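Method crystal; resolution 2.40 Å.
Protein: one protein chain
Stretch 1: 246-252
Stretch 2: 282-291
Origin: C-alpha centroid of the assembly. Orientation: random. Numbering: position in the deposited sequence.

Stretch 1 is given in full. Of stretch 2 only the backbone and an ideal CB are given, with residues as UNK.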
# COMPACT_ATOMS: atom_id res chain seq x y z
N ALA B 246 -9.44 -9.15 29.95
CA ALA B 246 -8.54 -8.88 28.84
C ALA B 246 -7.96 -10.13 28.18
O ALA B 246 -7.41 -11.00 28.87
CB ALA B 246 -7.40 -7.97 29.33
N ALA B 247 -8.08 -10.21 26.85
CA ALA B 247 -7.57 -11.34 26.08
C ALA B 247 -6.63 -10.86 24.97
O ALA B 247 -6.72 -9.72 24.52
CB ALA B 247 -8.72 -12.13 25.46
N GLY B 248 -5.73 -11.73 24.53
CA GLY B 248 -4.81 -11.36 23.46
C GLY B 248 -4.56 -12.46 22.43
O GLY B 248 -4.44 -13.64 22.77
N VAL B 249 -4.49 -12.07 21.16
CA VAL B 249 -4.21 -13.00 20.07
C VAL B 249 -2.72 -12.81 19.79
O VAL B 249 -2.31 -11.81 19.19
CB VAL B 249 -5.02 -12.64 18.81
CG1 VAL B 249 -4.62 -13.55 17.65
CG2 VAL B 249 -6.50 -12.78 19.10
N ILE B 250 -1.89 -13.76 20.22
CA ILE B 250 -0.45 -13.62 20.04
C ILE B 250 0.23 -14.93 19.66
O ILE B 250 -0.20 -16.01 20.08
CB ILE B 250 0.17 -13.12 21.36
CG1 ILE B 250 -0.69 -11.97 21.91
CG2 ILE B 250 1.63 -12.71 21.13
CD1 ILE B 250 -0.31 -11.53 23.31
N ALA B 251 1.30 -14.84 18.88
CA ALA B 251 2.04 -16.03 18.46
C ALA B 251 3.46 -16.05 19.06
O ALA B 251 3.86 -17.03 19.69
CB ALA B 251 2.11 -16.11 16.92
N VAL B 252 4.21 -14.96 18.87
CA VAL B 252 5.58 -14.89 19.40
C VAL B 252 5.62 -15.11 20.91
O VAL B 252 4.87 -14.50 21.67
CB VAL B 252 6.23 -13.54 19.07
CG1 VAL B 252 7.73 -13.61 19.33
CG2 VAL B 252 5.96 -13.18 17.63
N UNK B 282 -6.71 -15.50 10.37
CA UNK B 282 -7.09 -16.34 11.49
C UNK B 282 -7.02 -15.57 12.81
O UNK B 282 -7.81 -15.78 13.72
CB UNK B 282 -6.19 -17.58 11.55
N UNK B 283 -6.06 -14.66 12.88
CA UNK B 283 -5.89 -13.82 14.07
C UNK B 283 -7.07 -12.86 14.18
O UNK B 283 -7.61 -12.62 15.28
CB UNK B 283 -4.57 -13.05 14.01
N UNK B 284 -7.48 -12.31 13.04
CA UNK B 284 -8.59 -11.37 12.99
C UNK B 284 -9.87 -12.10 13.36
O UNK B 284 -10.67 -11.60 14.17
CB UNK B 284 -8.71 -10.73 11.61
N UNK B 285 -10.06 -13.28 12.78
CA UNK B 285 -11.25 -14.09 13.04
C UNK B 285 -11.37 -14.28 14.56
O UNK B 285 -12.44 -14.04 15.15
CB UNK B 285 -11.18 -15.44 12.32
N UNK B 286 -10.26 -14.68 15.19
CA UNK B 286 -10.24 -14.90 16.64
C UNK B 286 -10.47 -13.62 17.46
O UNK B 286 -11.20 -13.63 18.46
CB UNK B 286 -8.90 -15.52 17.04
N UNK B 287 -9.82 -12.51 17.05
CA UNK B 287 -9.96 -11.23 17.74
C UNK B 287 -11.44 -10.85 17.85
O UNK B 287 -11.92 -10.45 18.92
CB UNK B 287 -9.18 -10.14 17.01
N UNK B 288 -12.15 -10.98 16.73
CA UNK B 288 -13.58 -10.69 16.67
C UNK B 288 -14.37 -11.58 17.65
O UNK B 288 -15.29 -11.11 18.32
CB UNK B 288 -14.10 -10.89 15.24
N UNK B 289 -14.00 -12.86 17.72
CA UNK B 289 -14.66 -13.80 18.63
C UNK B 289 -14.49 -13.33 20.08
O UNK B 289 -15.47 -13.17 20.81
CB UNK B 289 -14.09 -15.21 18.45
N UNK B 290 -13.23 -13.11 20.47
CA UNK B 290 -12.89 -12.67 21.83
C UNK B 290 -13.57 -11.37 22.26
O UNK B 290 -13.88 -11.20 23.44
CB UNK B 290 -11.37 -12.49 21.94
N UNK B 291 -13.80 -10.45 21.32
CA UNK B 291 -14.46 -9.20 21.68
C UNK B 291 -15.83 -9.47 22.29
O UNK B 291 -16.32 -8.68 23.10
CB UNK B 291 -14.59 -8.29 20.46

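The backbone of stretch 2 is helical throughout 282-290, with phi between -73° and -53° and psi between -54° and -33°. It runs nearly antiparallel to strand 246-249: the axes make an angle of 170° and approach to 8.6 Å. On the strand side, Ala247, Val249 and Ala251 point toward the helix, while Ile250 points away and Gly248 has no side chain. What stretch 1 offers is therefore methyl groups, and Val249, with chi1 at 175° (t), is the largest of the three.

At position 282, CA-to-CB points sideways and the ideal CB has no atom of stretch 1 within 5.5 Å. The strand sets no demand, so small or polar residues would serve equally. It is Ala282, whose carbonyl O accepts a hydrogen bond from the backbone N of residue 286 (3.1 Å).

Position 283 also points sideways, but its ideal CB lies 3.7 Å from Val249 CG1, and the two CA atoms are 6.3 Å apart. A chain starting here must pass the valine, which favours an aliphatic stem; leucine, methionine, or a long residue with a polar end would all suit. The residue is Lys283. Its CG packs 3.6 Å from Val249 CG1, and chi angles of m, t, t, t extend the chain along stretch 1 until NZ lies 4.3 Å from Ala251 CB. That methyl cannot satisfy an ammonium group, and NZ is hydrogen-bonded elsewhere in the structure.

Positions 284 and 285 have no atom of stretch 1 near their ideal CBs, and 284 points away, so the strand does not discriminate. They are Ala284 and Lys285.

At 286 CA-to-CB points toward the strand, with the ideal CB 4.2 Å from Val249 CG2. An aliphatic residue would fit, as would a long chain able to turn aside. Lys286 does the latter: CG is 4.0 Å from Val249 CG2, and chi2 at 58° (p) belongs to a side chain whose end leads away.

Position 287 points sideways, and its ideal CB is 4.3 Å from Val249 CG2. The backbone itself is close, with N of residue 287 only 3.9 Å from Val249 CG2. A small apolar residue would suit, though the geometry does not exclude others. The residue is Ala287, whose CB makes an apolar contact with Val249 CG2 at 4.3 Å.

Positions 288 and 289 are out of reach of stretch 1, leaving the choice open. Val288 occupies the first. Glu289 forms long salt bridges within the helix, OE2 to Lys285 NZ at 3.7 Å and OE1 to Lys286 NZ at 3.9 Å.

Position 290 points toward the strand, its ideal CB 4.4 Å from Ala247 CB; the CA of residue 290 lies 6.9 Å from Ala247 CA. Apolar surroundings call for leucine, isoleucine or methionine. Leu290, with chi1 m and chi2 t, places CD1 4.0 Å from Ala247 CB and 3.7 Å from Val249 CG2, bridging both.

Position 291 points away, unconstrained by stretch 1; it is Leu291.

Stretch 2 282-291: AKAKKAVELL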
# COMPACT_ATOMS: atom_id res chain seq x y z
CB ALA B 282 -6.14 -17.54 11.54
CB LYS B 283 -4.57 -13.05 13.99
CG LYS B 283 -3.35 -13.89 14.33
CD LYS B 283 -2.07 -13.10 14.14
CE LYS B 283 -0.88 -13.93 14.56
NZ LYS B 283 0.40 -13.29 14.15
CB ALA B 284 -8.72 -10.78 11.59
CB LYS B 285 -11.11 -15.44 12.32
CG LYS B 285 -12.38 -16.30 12.27
CD LYS B 285 -12.60 -17.07 13.57
CE LYS B 285 -13.75 -18.07 13.44
NZ LYS B 285 -15.06 -17.40 13.18
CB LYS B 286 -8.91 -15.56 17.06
CG LYS B 286 -8.86 -15.97 18.53
CD LYS B 286 -9.99 -16.94 18.87
CE LYS B 286 -10.07 -17.21 20.37
NZ LYS B 286 -11.26 -18.06 20.71
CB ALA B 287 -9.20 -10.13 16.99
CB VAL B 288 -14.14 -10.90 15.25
CG1 VAL B 288 -15.63 -10.52 15.22
CG2 VAL B 288 -13.35 -10.07 14.25
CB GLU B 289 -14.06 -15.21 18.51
CG GLU B 289 -14.49 -16.02 17.29
CD GLU B 289 -13.93 -17.44 17.32
OE1 GLU B 289 -14.25 -18.20 18.27
OE2 GLU B 289 -13.17 -17.81 16.39
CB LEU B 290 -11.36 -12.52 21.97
CG LEU B 290 -10.56 -13.82 21.80
CD1 LEU B 290 -9.08 -13.49 21.68
CD2 LEU B 290 -10.83 -14.78 22.97
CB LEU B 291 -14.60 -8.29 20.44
CG LEU B 291 -13.38 -7.39 20.13
CD1 LEU B 291 -13.53 -6.73 18.77
CD2 LEU B 291 -13.24 -6.31 21.21
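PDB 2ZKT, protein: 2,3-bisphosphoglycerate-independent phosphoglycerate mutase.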